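Local coordinates for extracellular protein containing a SCP domain (Bacillus anthracis, PDB 4IFA) that is of unknown function but is an extracellular protein carrying an SCP (CAP-type) domain, considered a vaccine candidate and possibly linked to virulence, at residues Trp165-Phe170 against Gln191-Leu196; Asp226-Ile231 against Lys313-Glu318; Asn290-His295 against Val299-Gly304. One frame throughout, in Å; residues are numbered along the deposited sequence.

Interaction 1. Residues Trp165-Phe170 against Gln191-Leu196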
ATOM      1  N   TRP A 165       5.266  10.829  11.803  1.00 26.69           N
ATOM      2  CA  TRP A 165       5.212   9.422  12.154  1.00 24.52           C
ATOM      3  C   TRP A 165       5.685   8.544  11.025  1.00 22.74           C
ATOM      4  O   TRP A 165       5.623   8.919   9.853  1.00 22.72           O
ATOM      5  CB  TRP A 165       3.750   9.052  12.423  1.00 25.17           C
ATOM      6  CG  TRP A 165       3.111   9.979  13.401  1.00 27.91           C
ATOM      7  CD1 TRP A 165       2.412  11.112  13.126  1.00 29.30           C
ATOM      8  CD2 TRP A 165       3.199   9.897  14.829  1.00 30.48           C
ATOM      9  NE1 TRP A 165       2.019  11.726  14.302  1.00 32.05           N
ATOM     10  CE2 TRP A 165       2.496  10.996  15.358  1.00 32.04           C
ATOM     11  CE3 TRP A 165       3.789   8.986  15.710  1.00 29.36           C
ATOM     12  CZ2 TRP A 165       2.362  11.202  16.724  1.00 34.62           C
ATOM     13  CZ3 TRP A 165       3.656   9.205  17.076  1.00 33.45           C
ATOM     14  CH2 TRP A 165       2.950  10.288  17.560  1.00 32.73           C
ATOM     15  N   ALA A 166       6.122   7.337  11.365  1.00 23.00           N
ATOM     16  CA  ALA A 166       6.481   6.312  10.381  1.00 22.20           C
ATOM     17  C   ALA A 166       5.742   5.048  10.755  1.00 22.74           C
ATOM     18  O   ALA A 166       5.895   4.549  11.855  1.00 22.63           O
ATOM     19  CB  ALA A 166       7.984   6.021  10.346  1.00 23.61           C
ATOM     20  N   GLN A 167       4.923   4.548   9.849  1.00 21.39           N
ATOM     21  CA  GLN A 167       4.242   3.263  10.009  1.00 21.54           C
ATOM     22  C   GLN A 167       5.143   2.243   9.312  1.00 20.66           C
ATOM     23  O   GLN A 167       5.426   2.359   8.117  1.00 20.44           O
ATOM     24  CB  GLN A 167       2.869   3.299   9.344  1.00 21.51           C
ATOM     25  CG  GLN A 167       1.958   2.085   9.513  1.00 25.92           C
ATOM     26  CD  GLN A 167       0.571   2.322   8.867  1.00 27.46           C
ATOM     27  OE1 GLN A 167       0.411   3.150   7.965  1.00 28.95           O
ATOM     28  NE2 GLN A 167      -0.408   1.548   9.298  1.00 32.51           N
ATOM     29  N   LEU A 168       5.555   1.231  10.058  1.00 18.78           N
ATOM     30  CA  LEU A 168       6.555   0.256   9.595  1.00 19.23           C
ATOM     31  C   LEU A 168       5.847  -1.032   9.235  1.00 19.48           C
ATOM     32  O   LEU A 168       5.444  -1.787  10.113  1.00 20.96           O
ATOM     33  CB  LEU A 168       7.621   0.032  10.673  1.00 20.01           C
ATOM     34  CG  LEU A 168       8.308   1.288  11.235  1.00 20.18           C
ATOM     35  CD1 LEU A 168       9.269   0.888  12.374  1.00 22.85           C
ATOM     36  CD2 LEU A 168       9.048   2.033  10.154  1.00 22.75           C
ATOM     37  N   TYR A 169       5.711  -1.291   7.935  1.00 17.92           N
ATOM     38  CA  TYR A 169       4.987  -2.463   7.476  1.00 18.54           C
ATOM     39  C   TYR A 169       5.919  -3.668   7.400  1.00 17.17           C
ATOM     40  O   TYR A 169       6.934  -3.653   6.695  1.00 18.51           O
ATOM     41  CB  TYR A 169       4.353  -2.214   6.113  1.00 16.87           C
ATOM     42  CG  TYR A 169       3.084  -1.386   6.097  1.00 19.77           C
ATOM     43  CD1 TYR A 169       1.900  -1.893   6.619  1.00 24.69           C
ATOM     44  CD2 TYR A 169       3.031  -0.131   5.481  1.00 27.14           C
ATOM     45  CE1 TYR A 169       0.723  -1.199   6.568  1.00 26.84           C
ATOM     46  CE2 TYR A 169       1.835   0.563   5.407  1.00 29.31           C
ATOM     47  CZ  TYR A 169       0.702   0.033   5.951  1.00 25.24           C
ATOM     48  OH  TYR A 169      -0.530   0.664   5.838  1.00 23.72           O
ATOM     49  N   PHE A 170       5.544  -4.725   8.121  1.00 17.73           N
ATOM     50  CA  PHE A 170       6.292  -5.987   8.139  1.00 18.67           C
ATOM     51  C   PHE A 170       5.516  -7.117   7.455  1.00 19.30           C
ATOM     52  O   PHE A 170       4.288  -7.130   7.453  1.00 19.99           O
ATOM     53  CB  PHE A 170       6.561  -6.422   9.574  1.00 19.76           C
ATOM     54  CG  PHE A 170       7.615  -5.632  10.250  1.00 20.71           C
ATOM     55  CD1 PHE A 170       8.944  -6.014  10.163  1.00 20.15           C
ATOM     56  CD2 PHE A 170       7.305  -4.464  10.925  1.00 19.10           C
ATOM     57  CE1 PHE A 170       9.961  -5.232  10.758  1.00 21.06           C
ATOM     58  CE2 PHE A 170       8.295  -3.703  11.508  1.00 19.97           C
ATOM     59  CZ  PHE A 170       9.612  -4.077  11.415  1.00 20.52           C
ATOM     60  N   GLN A 191      -6.253   8.710   8.016  0.50 39.38           N
ATOM     61  CA  GLN A 191      -6.013   7.279   7.698  0.50 38.47           C
ATOM     62  C   GLN A 191      -6.598   6.362   8.772  0.50 38.65           C
ATOM     63  O   GLN A 191      -7.189   5.326   8.464  0.50 38.86           O
ATOM     64  CB  GLN A 191      -4.496   6.970   7.588  0.50 37.02           C
ATOM     65  CG  GLN A 191      -3.747   7.256   6.232  0.50 36.80           C
ATOM     66  CD  GLN A 191      -3.764   6.092   5.221  0.50 35.21           C
ATOM     67  OE1 GLN A 191      -3.631   4.912   5.583  0.50 31.36           O
ATOM     68  NE2 GLN A 191      -3.888   6.432   3.941  0.50 31.90           N
ATOM     69  N   ARG A 192      -6.408   6.739  10.037  1.00 38.99           N
ATOM     70  CA  ARG A 192      -6.850   5.917  11.201  1.00 39.68           C
ATOM     71  C   ARG A 192      -6.474   4.440  11.073  1.00 37.07           C
ATOM     72  O   ARG A 192      -7.325   3.576  10.969  1.00 36.97           O
ATOM     73  CB  ARG A 192      -8.363   6.037  11.424  1.00 42.73           C
ATOM     74  CG  ARG A 192      -8.810   7.451  11.663  1.00 48.44           C
ATOM     75  CD  ARG A 192     -10.226   7.521  12.228  1.00 55.82           C
ATOM     76  NE  ARG A 192     -10.678   8.905  12.422  1.00 63.40           N
ATOM     77  CZ  ARG A 192     -11.775   9.260  13.094  1.00 70.28           C
ATOM     78  NH1 ARG A 192     -12.557   8.345  13.667  1.00 73.59           N
ATOM     79  NH2 ARG A 192     -12.099  10.547  13.206  1.00 74.02           N
ATOM     80  N   PRO A 193      -5.176   4.140  11.098  1.00 35.30           N
ATOM     81  CA  PRO A 193      -4.790   2.743  10.888  1.00 34.02           C
ATOM     82  C   PRO A 193      -5.129   1.781  12.015  1.00 34.15           C
ATOM     83  O   PRO A 193      -5.101   0.568  11.796  1.00 35.84           O
ATOM     84  CB  PRO A 193      -3.278   2.805  10.729  1.00 32.51           C
ATOM     85  CG  PRO A 193      -2.881   4.161  10.954  1.00 33.44           C
ATOM     86  CD  PRO A 193      -4.030   5.058  11.101  1.00 35.37           C
ATOM     87  N   TYR A 194      -5.426   2.314  13.203  1.00 33.78           N
ATOM     88  CA  TYR A 194      -5.718   1.509  14.377  1.00 34.28           C
ATOM     89  C   TYR A 194      -6.966   2.061  15.085  1.00 36.40           C
ATOM     90  O   TYR A 194      -7.466   3.132  14.734  1.00 37.37           O
ATOM     91  CB  TYR A 194      -4.549   1.584  15.368  1.00 34.12           C
ATOM     92  CG  TYR A 194      -3.166   1.640  14.729  1.00 30.04           C
ATOM     93  CD1 TYR A 194      -2.611   0.524  14.094  1.00 31.77           C
ATOM     94  CD2 TYR A 194      -2.407   2.799  14.785  1.00 30.88           C
ATOM     95  CE1 TYR A 194      -1.344   0.579  13.503  1.00 27.99           C
ATOM     96  CE2 TYR A 194      -1.117   2.858  14.213  1.00 31.67           C
ATOM     97  CZ  TYR A 194      -0.604   1.762  13.579  1.00 30.25           C
ATOM     98  OH  TYR A 194       0.662   1.879  13.038  1.00 29.14           O
ATOM     99  N   GLN A 195      -7.436   1.320  16.086  1.00 37.97           N
ATOM    100  CA  GLN A 195      -8.555   1.739  16.909  1.00 41.42           C
ATOM    101  C   GLN A 195      -8.217   3.094  17.524  1.00 42.25           C
ATOM    102  O   GLN A 195      -7.111   3.276  18.029  1.00 42.32           O
ATOM    103  CB  GLN A 195      -8.826   0.688  17.984  1.00 42.83           C
ATOM    104  CG  GLN A 195      -9.927   1.066  18.975  1.00 47.69           C
ATOM    105  CD  GLN A 195     -10.385  -0.114  19.809  1.00 51.66           C
ATOM    106  OE1 GLN A 195     -10.942  -1.085  19.286  1.00 55.15           O
ATOM    107  NE2 GLN A 195     -10.189  -0.023  21.115  1.00 54.87           N
ATOM    108  N   LEU A 196      -9.168   4.034  17.490  1.00 44.07           N
ATOM    109  CA  LEU A 196      -8.933   5.405  17.968  1.00 45.29           C
ATOM    110  C   LEU A 196      -9.931   5.890  19.018  1.00 49.56           C
ATOM    111  O   LEU A 196     -11.148   5.830  18.809  1.00 50.67           O
ATOM    112  CB  LEU A 196      -8.962   6.383  16.777  1.00 44.47           C
ATOM    113  CG  LEU A 196      -8.810   7.891  17.082  1.00 45.76           C
ATOM    114  CD1 LEU A 196      -7.408   8.280  17.547  1.00 44.62           C
ATOM    115  CD2 LEU A 196      -9.182   8.719  15.862  1.00 48.04           C
TER
HETATM  116  O   HOH W   1      -2.293   4.059   7.573  1.00 38.28           O

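Interaction 2. Residues Asp226-Ile231 against Lys313-Glu318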
ATOM      1  N   ASP A 226       1.370  -2.709  -8.970  1.00 18.25           N
ATOM      2  CA  ASP A 226       2.815  -2.511  -8.900  1.00 18.90           C
ATOM      3  C   ASP A 226       3.413  -3.082  -7.613  1.00 18.86           C
ATOM      4  O   ASP A 226       4.495  -3.683  -7.640  1.00 19.01           O
ATOM      5  CB  ASP A 226       3.152  -1.025  -8.978  1.00 19.21           C
ATOM      6  CG  ASP A 226       2.973  -0.441 -10.336  1.00 22.46           C
ATOM      7  OD1 ASP A 226       3.086  -1.158 -11.346  1.00 26.10           O
ATOM      8  OD2 ASP A 226       2.766   0.809 -10.439  1.00 23.12           O
ATOM      9  N   LEU A 227       2.733  -2.890  -6.480  1.00 18.44           N
ATOM     10  CA  LEU A 227       3.271  -3.337  -5.211  1.00 17.12           C
ATOM     11  C   LEU A 227       3.205  -4.861  -5.119  1.00 16.97           C
ATOM     12  O   LEU A 227       3.997  -5.462  -4.411  1.00 17.64           O
ATOM     13  CB  LEU A 227       2.535  -2.617  -4.066  1.00 17.16           C
ATOM     14  CG  LEU A 227       2.733  -1.111  -4.014  1.00 18.03           C
ATOM     15  CD1 LEU A 227       1.747  -0.501  -2.982  1.00 19.89           C
ATOM     16  CD2 LEU A 227       4.187  -0.830  -3.629  1.00 21.94           C
ATOM     17  N   THR A 228       2.265  -5.482  -5.839  1.00 16.10           N
ATOM     18  CA  THR A 228       2.226  -6.965  -5.911  1.00 16.11           C
ATOM     19  C   THR A 228       3.477  -7.419  -6.680  1.00 16.88           C
ATOM     20  O   THR A 228       4.069  -8.418  -6.298  1.00 17.36           O
ATOM     21  CB  THR A 228       0.938  -7.490  -6.582  1.00 16.81           C
ATOM     22  OG1 THR A 228      -0.168  -7.181  -5.707  1.00 18.06           O
ATOM     23  CG2 THR A 228       0.955  -8.998  -6.733  1.00 17.25           C
ATOM     24  N   ASN A 229       3.860  -6.724  -7.742  1.00 17.50           N
ATOM     25  CA  ASN A 229       5.053  -7.095  -8.488  1.00 17.99           C
ATOM     26  C   ASN A 229       6.332  -6.886  -7.650  1.00 19.58           C
ATOM     27  O   ASN A 229       7.292  -7.629  -7.812  1.00 18.81           O
ATOM     28  CB  ASN A 229       5.117  -6.461  -9.856  1.00 19.46           C
ATOM     29  CG  ASN A 229       4.263  -7.190 -10.860  1.00 18.71           C
ATOM     30  OD1 ASN A 229       4.120  -8.406 -10.754  1.00 19.72           O
ATOM     31  ND2 ASN A 229       3.711  -6.479 -11.839  1.00 22.43           N
ATOM     32  N   ILE A 230       6.340  -5.914  -6.738  1.00 18.07           N
ATOM     33  CA  ILE A 230       7.458  -5.767  -5.792  1.00 17.78           C
ATOM     34  C   ILE A 230       7.555  -7.007  -4.894  1.00 18.17           C
ATOM     35  O   ILE A 230       8.643  -7.527  -4.652  1.00 19.38           O
ATOM     36  CB  ILE A 230       7.337  -4.459  -5.008  1.00 19.29           C
ATOM     37  CG1 ILE A 230       7.654  -3.318  -5.975  1.00 23.17           C
ATOM     38  CG2 ILE A 230       8.240  -4.455  -3.769  1.00 20.52           C
ATOM     39  CD1 ILE A 230       7.573  -1.967  -5.397  1.00 26.74           C
ATOM     40  N   ILE A 231       6.408  -7.494  -4.417  1.00 16.96           N
ATOM     41  CA  ILE A 231       6.391  -8.722  -3.670  1.00 18.46           C
ATOM     42  C   ILE A 231       6.920  -9.877  -4.530  1.00 18.90           C
ATOM     43  O   ILE A 231       7.747 -10.698  -4.045  1.00 20.41           O
ATOM     44  CB  ILE A 231       4.945  -9.021  -3.177  1.00 17.51           C
ATOM     45  CG1 ILE A 231       4.538  -8.043  -2.095  1.00 18.63           C
ATOM     46  CG2 ILE A 231       4.866 -10.448  -2.622  1.00 19.40           C
ATOM     47  CD1 ILE A 231       3.044  -8.008  -1.775  1.00 18.55           C
ATOM     48  N   LYS A 313      -0.751 -17.201  -0.508  1.00 21.04           N
ATOM     49  CA  LYS A 313      -0.603 -18.283  -1.480  1.00 23.20           C
ATOM     50  C   LYS A 313      -0.862 -17.768  -2.904  1.00 22.36           C
ATOM     51  O   LYS A 313      -0.131 -18.140  -3.819  1.00 23.20           O
ATOM     52  CB  LYS A 313      -1.479 -19.512  -1.134  1.00 25.16           C
ATOM     53  CG  LYS A 313      -0.982 -20.260   0.095  1.00 32.40           C
ATOM     54  CD  LYS A 313      -1.659 -21.580   0.397  1.00 39.17           C
ATOM     55  CE  LYS A 313      -1.174 -22.080   1.788  1.00 43.00           C
ATOM     56  NZ  LYS A 313       0.316 -22.072   1.977  1.00 44.68           N
ATOM     57  N   ASN A 314      -1.885 -16.912  -3.104  1.00 20.67           N
ATOM     58  CA  ASN A 314      -2.146 -16.401  -4.442  1.00 20.71           C
ATOM     59  C   ASN A 314      -1.056 -15.428  -4.885  1.00 20.18           C
ATOM     60  O   ASN A 314      -0.551 -15.517  -6.008  1.00 21.56           O
ATOM     61  CB  ASN A 314      -3.512 -15.726  -4.541  1.00 20.29           C
ATOM     62  CG  ASN A 314      -4.656 -16.687  -4.474  1.00 22.36           C
ATOM     63  OD1 ASN A 314      -4.597 -17.797  -5.040  1.00 23.22           O
ATOM     64  ND2 ASN A 314      -5.718 -16.269  -3.807  1.00 21.60           N
ATOM     65  N   LEU A 315      -0.634 -14.545  -3.972  1.00 19.60           N
ATOM     66  CA  LEU A 315       0.451 -13.617  -4.289  1.00 19.88           C
ATOM     67  C   LEU A 315       1.701 -14.303  -4.769  1.00 20.43           C
ATOM     68  O   LEU A 315       2.385 -13.835  -5.664  1.00 20.79           O
ATOM     69  CB  LEU A 315       0.819 -12.785  -3.059  1.00 18.93           C
ATOM     70  CG  LEU A 315      -0.231 -11.783  -2.604  1.00 18.37           C
ATOM     71  CD1 LEU A 315       0.161 -11.215  -1.223  1.00 19.75           C
ATOM     72  CD2 LEU A 315      -0.461 -10.615  -3.564  1.00 20.43           C
ATOM     73  N   LEU A 316       2.003 -15.452  -4.169  1.00 18.85           N
ATOM     74  CA  LEU A 316       3.281 -16.134  -4.399  1.00 21.74           C
ATOM     75  C   LEU A 316       3.200 -17.329  -5.341  1.00 22.15           C
ATOM     76  O   LEU A 316       4.155 -18.082  -5.477  1.00 23.84           O
ATOM     77  CB  LEU A 316       3.915 -16.563  -3.056  1.00 22.48           C
ATOM     78  CG  LEU A 316       4.178 -15.448  -2.046  1.00 22.06           C
ATOM     79  CD1 LEU A 316       4.885 -15.986  -0.811  1.00 22.99           C
ATOM     80  CD2 LEU A 316       4.937 -14.297  -2.671  1.00 21.91           C
ATOM     81  N   ASN A 317       2.073 -17.483  -6.034  1.00 21.64           N
ATOM     82  CA  ASN A 317       1.914 -18.629  -6.919  1.00 22.40           C
ATOM     83  C   ASN A 317       2.609 -18.402  -8.238  1.00 22.83           C
ATOM     84  O   ASN A 317       2.211 -17.544  -9.012  1.00 23.32           O
ATOM     85  CB  ASN A 317       0.426 -18.928  -7.130  1.00 23.13           C
ATOM     86  CG  ASN A 317       0.190 -20.258  -7.836  1.00 24.22           C
ATOM     87  OD1 ASN A 317       1.105 -20.874  -8.403  1.00 24.38           O
ATOM     88  ND2 ASN A 317      -1.053 -20.728  -7.777  1.00 25.84           N
ATOM     89  N   GLU A 318       3.660 -19.166  -8.503  1.00 25.09           N
ATOM     90  CA  GLU A 318       4.398 -19.022  -9.751  1.00 26.54           C
ATOM     91  C   GLU A 318       3.549 -19.404 -10.988  1.00 28.41           C
ATOM     92  O   GLU A 318       3.875 -19.010 -12.128  1.00 29.08           O
ATOM     93  CB  GLU A 318       5.692 -19.864  -9.705  1.00 30.98           C
ATOM     94  CG  GLU A 318       6.621 -19.645 -10.916  1.00 36.19           C
ATOM     95  CD  GLU A 318       8.057 -20.086 -10.665  1.00 48.19           C
ATOM     96  OE1 GLU A 318       8.248 -21.120  -9.972  1.00 54.59           O
ATOM     97  OE2 GLU A 318       8.993 -19.409 -11.169  1.00 50.86           O
TER

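Interaction 3. Residues Asn290-His295 against Val299-Gly304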
ATOM      1  N   ASN A 290      -8.110 -12.674  -4.376  1.00 18.17           N
ATOM      2  CA  ASN A 290      -8.004 -12.135  -3.034  1.00 18.52           C
ATOM      3  C   ASN A 290      -9.009 -10.982  -2.931  1.00 18.55           C
ATOM      4  O   ASN A 290      -9.057 -10.133  -3.802  1.00 18.02           O
ATOM      5  CB  ASN A 290      -6.605 -11.577  -2.706  1.00 18.48           C
ATOM      6  CG  ASN A 290      -5.576 -12.640  -2.519  1.00 18.01           C
ATOM      7  OD1 ASN A 290      -5.894 -13.783  -2.188  1.00 19.01           O
ATOM      8  ND2 ASN A 290      -4.289 -12.264  -2.663  1.00 18.22           N
ATOM      9  N   ILE A 291      -9.745 -10.945  -1.828  1.00 18.22           N
ATOM     10  CA  ILE A 291     -10.701  -9.885  -1.529  1.00 18.00           C
ATOM     11  C   ILE A 291     -10.385  -9.249  -0.176  1.00 17.57           C
ATOM     12  O   ILE A 291      -9.845  -9.884   0.731  1.00 18.87           O
ATOM     13  CB  ILE A 291     -12.205 -10.358  -1.592  1.00 18.19           C
ATOM     14  CG1 ILE A 291     -12.410 -11.636  -0.797  1.00 20.57           C
ATOM     15  CG2 ILE A 291     -12.635 -10.525  -3.062  1.00 20.70           C
ATOM     16  CD1 ILE A 291     -13.911 -12.071  -0.716  1.00 23.03           C
ATOM     17  N   ALA A 292     -10.677  -7.945  -0.082  1.00 18.46           N
ATOM     18  CA  ALA A 292     -10.497  -7.171   1.142  1.00 18.51           C
ATOM     19  C   ALA A 292     -11.527  -6.074   1.207  1.00 19.87           C
ATOM     20  O   ALA A 292     -11.981  -5.569   0.186  1.00 19.28           O
ATOM     21  CB  ALA A 292      -9.113  -6.515   1.147  1.00 19.77           C
ATOM     22  N   ALA A 293     -11.903  -5.707   2.420  1.00 19.63           N
ATOM     23  CA  ALA A 293     -12.835  -4.606   2.620  1.00 21.02           C
ATOM     24  C   ALA A 293     -12.472  -3.761   3.838  1.00 21.18           C
ATOM     25  O   ALA A 293     -12.111  -4.262   4.890  1.00 21.84           O
ATOM     26  CB  ALA A 293     -14.277  -5.125   2.793  1.00 21.04           C
ATOM     27  N   GLN A 294     -12.618  -2.453   3.652  1.00 21.24           N
ATOM     28  CA  GLN A 294     -12.512  -1.436   4.708  1.00 22.16           C
ATOM     29  C   GLN A 294     -11.134  -0.910   5.054  1.00 21.21           C
ATOM     30  O   GLN A 294     -11.014   0.072   5.785  1.00 23.78           O
ATOM     31  CB  GLN A 294     -13.302  -1.800   5.982  1.00 24.10           C
ATOM     32  CG  GLN A 294     -14.779  -2.178   5.695  1.00 27.22           C
ATOM     33  CD  GLN A 294     -15.518  -1.104   4.907  1.00 30.13           C
ATOM     34  OE1 GLN A 294     -15.237   0.088   5.056  1.00 34.30           O
ATOM     35  NE2 GLN A 294     -16.506  -1.513   4.116  1.00 34.52           N
ATOM     36  N   HIS A 295     -10.095  -1.531   4.499  1.00 20.42           N
ATOM     37  CA  HIS A 295      -8.740  -1.000   4.663  1.00 19.33           C
ATOM     38  C   HIS A 295      -8.732   0.443   4.131  1.00 18.93           C
ATOM     39  O   HIS A 295      -9.450   0.759   3.169  1.00 20.65           O
ATOM     40  CB  HIS A 295      -7.714  -1.868   3.959  1.00 18.81           C
ATOM     41  CG  HIS A 295      -7.752  -3.298   4.407  1.00 19.73           C
ATOM     42  ND1 HIS A 295      -8.775  -4.166   4.055  1.00 19.89           N
ATOM     43  CD2 HIS A 295      -6.914  -3.994   5.200  1.00 20.37           C
ATOM     44  CE1 HIS A 295      -8.526  -5.348   4.586  1.00 21.02           C
ATOM     45  NE2 HIS A 295      -7.406  -5.262   5.302  1.00 20.00           N
ATOM     46  N   VAL A 299      -2.523   0.146  -0.477  1.00 18.25           N
ATOM     47  CA  VAL A 299      -1.312  -0.216   0.264  1.00 19.30           C
ATOM     48  C   VAL A 299      -1.686  -1.021   1.499  1.00 18.59           C
ATOM     49  O   VAL A 299      -1.125  -2.095   1.748  1.00 18.63           O
ATOM     50  CB  VAL A 299      -0.495   1.034   0.641  1.00 19.89           C
ATOM     51  CG1 VAL A 299       0.611   0.669   1.653  1.00 21.12           C
ATOM     52  CG2 VAL A 299       0.084   1.684  -0.615  1.00 22.33           C
ATOM     53  N   ALA A 300      -2.671  -0.550   2.268  1.00 18.45           N
ATOM     54  CA  ALA A 300      -3.093  -1.245   3.472  1.00 18.71           C
ATOM     55  C   ALA A 300      -3.740  -2.581   3.172  1.00 17.13           C
ATOM     56  O   ALA A 300      -3.458  -3.610   3.843  1.00 18.90           O
ATOM     57  CB  ALA A 300      -4.056  -0.347   4.293  1.00 19.07           C
ATOM     58  N   ALA A 301      -4.583  -2.636   2.146  1.00 17.59           N
ATOM     59  CA  ALA A 301      -5.206  -3.920   1.768  1.00 16.89           C
ATOM     60  C   ALA A 301      -4.177  -4.946   1.384  1.00 16.40           C
ATOM     61  O   ALA A 301      -4.249  -6.098   1.818  1.00 17.48           O
ATOM     62  CB  ALA A 301      -6.196  -3.751   0.602  1.00 17.76           C
ATOM     63  N   LEU A 302      -3.210  -4.562   0.570  1.00 17.57           N
ATOM     64  CA  LEU A 302      -2.184  -5.512   0.115  1.00 16.17           C
ATOM     65  C   LEU A 302      -1.349  -6.051   1.310  1.00 16.68           C
ATOM     66  O   LEU A 302      -0.970  -7.250   1.350  1.00 17.33           O
ATOM     67  CB  LEU A 302      -1.282  -4.873  -0.946  1.00 17.52           C
ATOM     68  CG  LEU A 302      -0.161  -5.729  -1.486  1.00 17.70           C
ATOM     69  CD1 LEU A 302      -0.710  -6.981  -2.143  1.00 18.53           C
ATOM     70  CD2 LEU A 302       0.615  -4.890  -2.496  1.00 17.96           C
ATOM     71  N   GLN A 303      -1.056  -5.201   2.293  0.50 16.66           N
ATOM     72  CA  GLN A 303      -0.303  -5.643   3.465  0.50 17.27           C
ATOM     73  C   GLN A 303      -1.131  -6.618   4.298  0.50 17.48           C
ATOM     74  O   GLN A 303      -0.581  -7.506   4.955  0.50 18.02           O
ATOM     75  CB  GLN A 303       0.230  -4.467   4.275  0.50 17.61           C
ATOM     76  CG  GLN A 303       1.388  -3.785   3.575  0.50 15.88           C
ATOM     77  CD  GLN A 303       2.562  -4.724   3.397  0.50 19.02           C
ATOM     78  OE1 GLN A 303       3.049  -4.955   2.276  0.50 19.26           O
ATOM     79  NE2 GLN A 303       3.021  -5.290   4.498  0.50 19.25           N
ATOM     80  N   GLY A 304      -2.450  -6.463   4.272  1.00 18.16           N
ATOM     81  CA  GLY A 304      -3.342  -7.428   4.920  1.00 19.12           C
ATOM     82  C   GLY A 304      -3.263  -8.765   4.201  1.00 18.34           C
ATOM     83  O   GLY A 304      -3.181  -9.844   4.837  1.00 19.89           O
TER

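Interaction 1. Residues Trp165-Phe170 against Gln191-Leu196
Tyr194 turns its ring at 73° to the amide plane of Gln167, and the two groups pass in opposite directions without stacking. One face of the Tyr194 ring carries its own neighbour, Pro193, whose CB lies 3.9 Å above the plane over the centre. One face of the Tyr169 ring is overlain off-centre by Gln167 CG. The closest approach across the contact is Gln167 NE2 to Pro193 CB, 3.4 Å, while Gln167 CG lies 3.8 Å from Tyr194 OH. Gln167 reaches this far because CG is anti to the backbone N (chi1 -175°) and the chain stays extended to the amide. The polar ends look elsewhere: Tyr194 OH is hydrogen-bonded to Gln156 O, and Gln167 OE1 has a weak bond from Arg181 NE. A water donates to Gln167 OE1 at 2.9 Å. Its further link to Gln191 OE1 is doubtful, being very short and involving a side chain deposited in two conformers. The contact ties strand 164-171 of the seven-stranded antiparallel sheet to the loop that follows helix 185-191 and leads into strand 195-198, a largely buried sheet-to-loop contact within the CAP-associated N-terminal domain.

Interaction 2. Residues Asp226-Ile231 against Lys313-Glu318
Leu315 and Leu316, at the end of helix 309-315, press methyl groups against Thr228 and Ile231 of helix 210-234, and the closest points are both carbon-to-carbon. Thr228 CG2 lies 3.8 Å from Leu315 CD2, and the two side chains cross at about a right angle. Ile231 CG2 meets Leu316 CD2 at the same 3.8 Å, again nearly at right angles. In both residues of helix 210-234 the touching branch, CG2, is the one anti to the backbone N. For Thr228 this leaves OG1 on the side of its own backbone N (chi1 -67°), where it bonds to Ile224 O one turn back along the helix. To one side of these two contacts Ile231 CD1 and Leu315 CD1 stand 4.3 Å apart. Of the two segments, Thr228 CA and Leu315 CA come nearest, 7.1 Å apart. This is apolar helix-against-helix packing within the alpha-beta-alpha sandwich of the CAP (SCP) superfamily; Leu315 also touches Gln334 and Phe336 of strand 331-338, so it bridges sheet and helix. Leu302 of helix 298-306 packs on both Thr228 and Ile231. Thr228, Ile231 and Leu315 form the buried part. Leu316, the first residue to leave helical geometry, already stands partly exposed at its margin, and Asn317 and Glu318 continue toward solvent, while Lys313, on the helix itself, is also exposed. The loosening chain is nevertheless anchored, since Arg232 NH1, next to Ile231 in sequence, bonds to both Leu315 O and Asn317 O; at Leu315 O, in the last turn, its charge would probably also suit the helix's carbonyl end. Within the turn, Asn317 N bonds back to Asn314 O at 3.3 Å.

Interaction 3. Residues Asn290-His295 against Val299-Gly304
Ala300 O accepts the helical bond from Gly304 N at 3.1 Å and is also approached by His295 CD2 at 3.7 Å, a carbon-to-oxygen contact set obliquely to the imidazole. The same ring is covered on one face by Ala301: its CA lies 4.0 Å from the ring centroid and 24° off the ring normal, a CH-pi contact displaced toward the rim. With CG anti to the carbonyl carbon (chi1 -56°), the His295 imidazole swings over Ala301, bringing His295 CG to 3.7 Å from Ala301 CA. At the ring edge, in plane, sits Ala293 N. This is a strand-to-helix connection in the CAP domain: strand 286-293 turns at Gln294, whose phi is positive (85°), and helix 298-306 folds back over it. Asn290 and Ile291 belong to the Gly-Glu-Asn-Ile sequence signature of CAP proteins. Deeper in, Ala292 CB lies 4.1 Å from Ala301 CB, methyl against methyl. At the more exposed end the Ala300 CB methyl touches the His295 CB methylene at 4.0 Å. Beyond the two segments, His295 O is hydrogen-bonded to Tyr332 OH, and Ala300 N to Asp297 OD1 near the start of the helix.

In the fold
Interaction 1 comes first along the chain and lies in the CAP-associated N-terminal region; interactions 2 and 3 follow within the CAP (SCP) domain, interaction 3 falling between the two segments of interaction 2. Centres of interactions 1 and 2 are about 23 Å apart, on opposite sides of the chain's centre, whereas interaction 3 is about 14 Å from each and touches both. Asn314 ND2 and Asn290 OD1, 3.0 Å apart, probably hydrogen-bond. Helix 298-306 of the CAP domain packs on strand 164-171 of the N-terminal sheet on one flank (Gln303 CG to Tyr169 CD1, 3.6 Å) and on helix 210-234 on another (Leu302 CD2 to Leu227 CB, 3.4 Å), so the two regions share an interface.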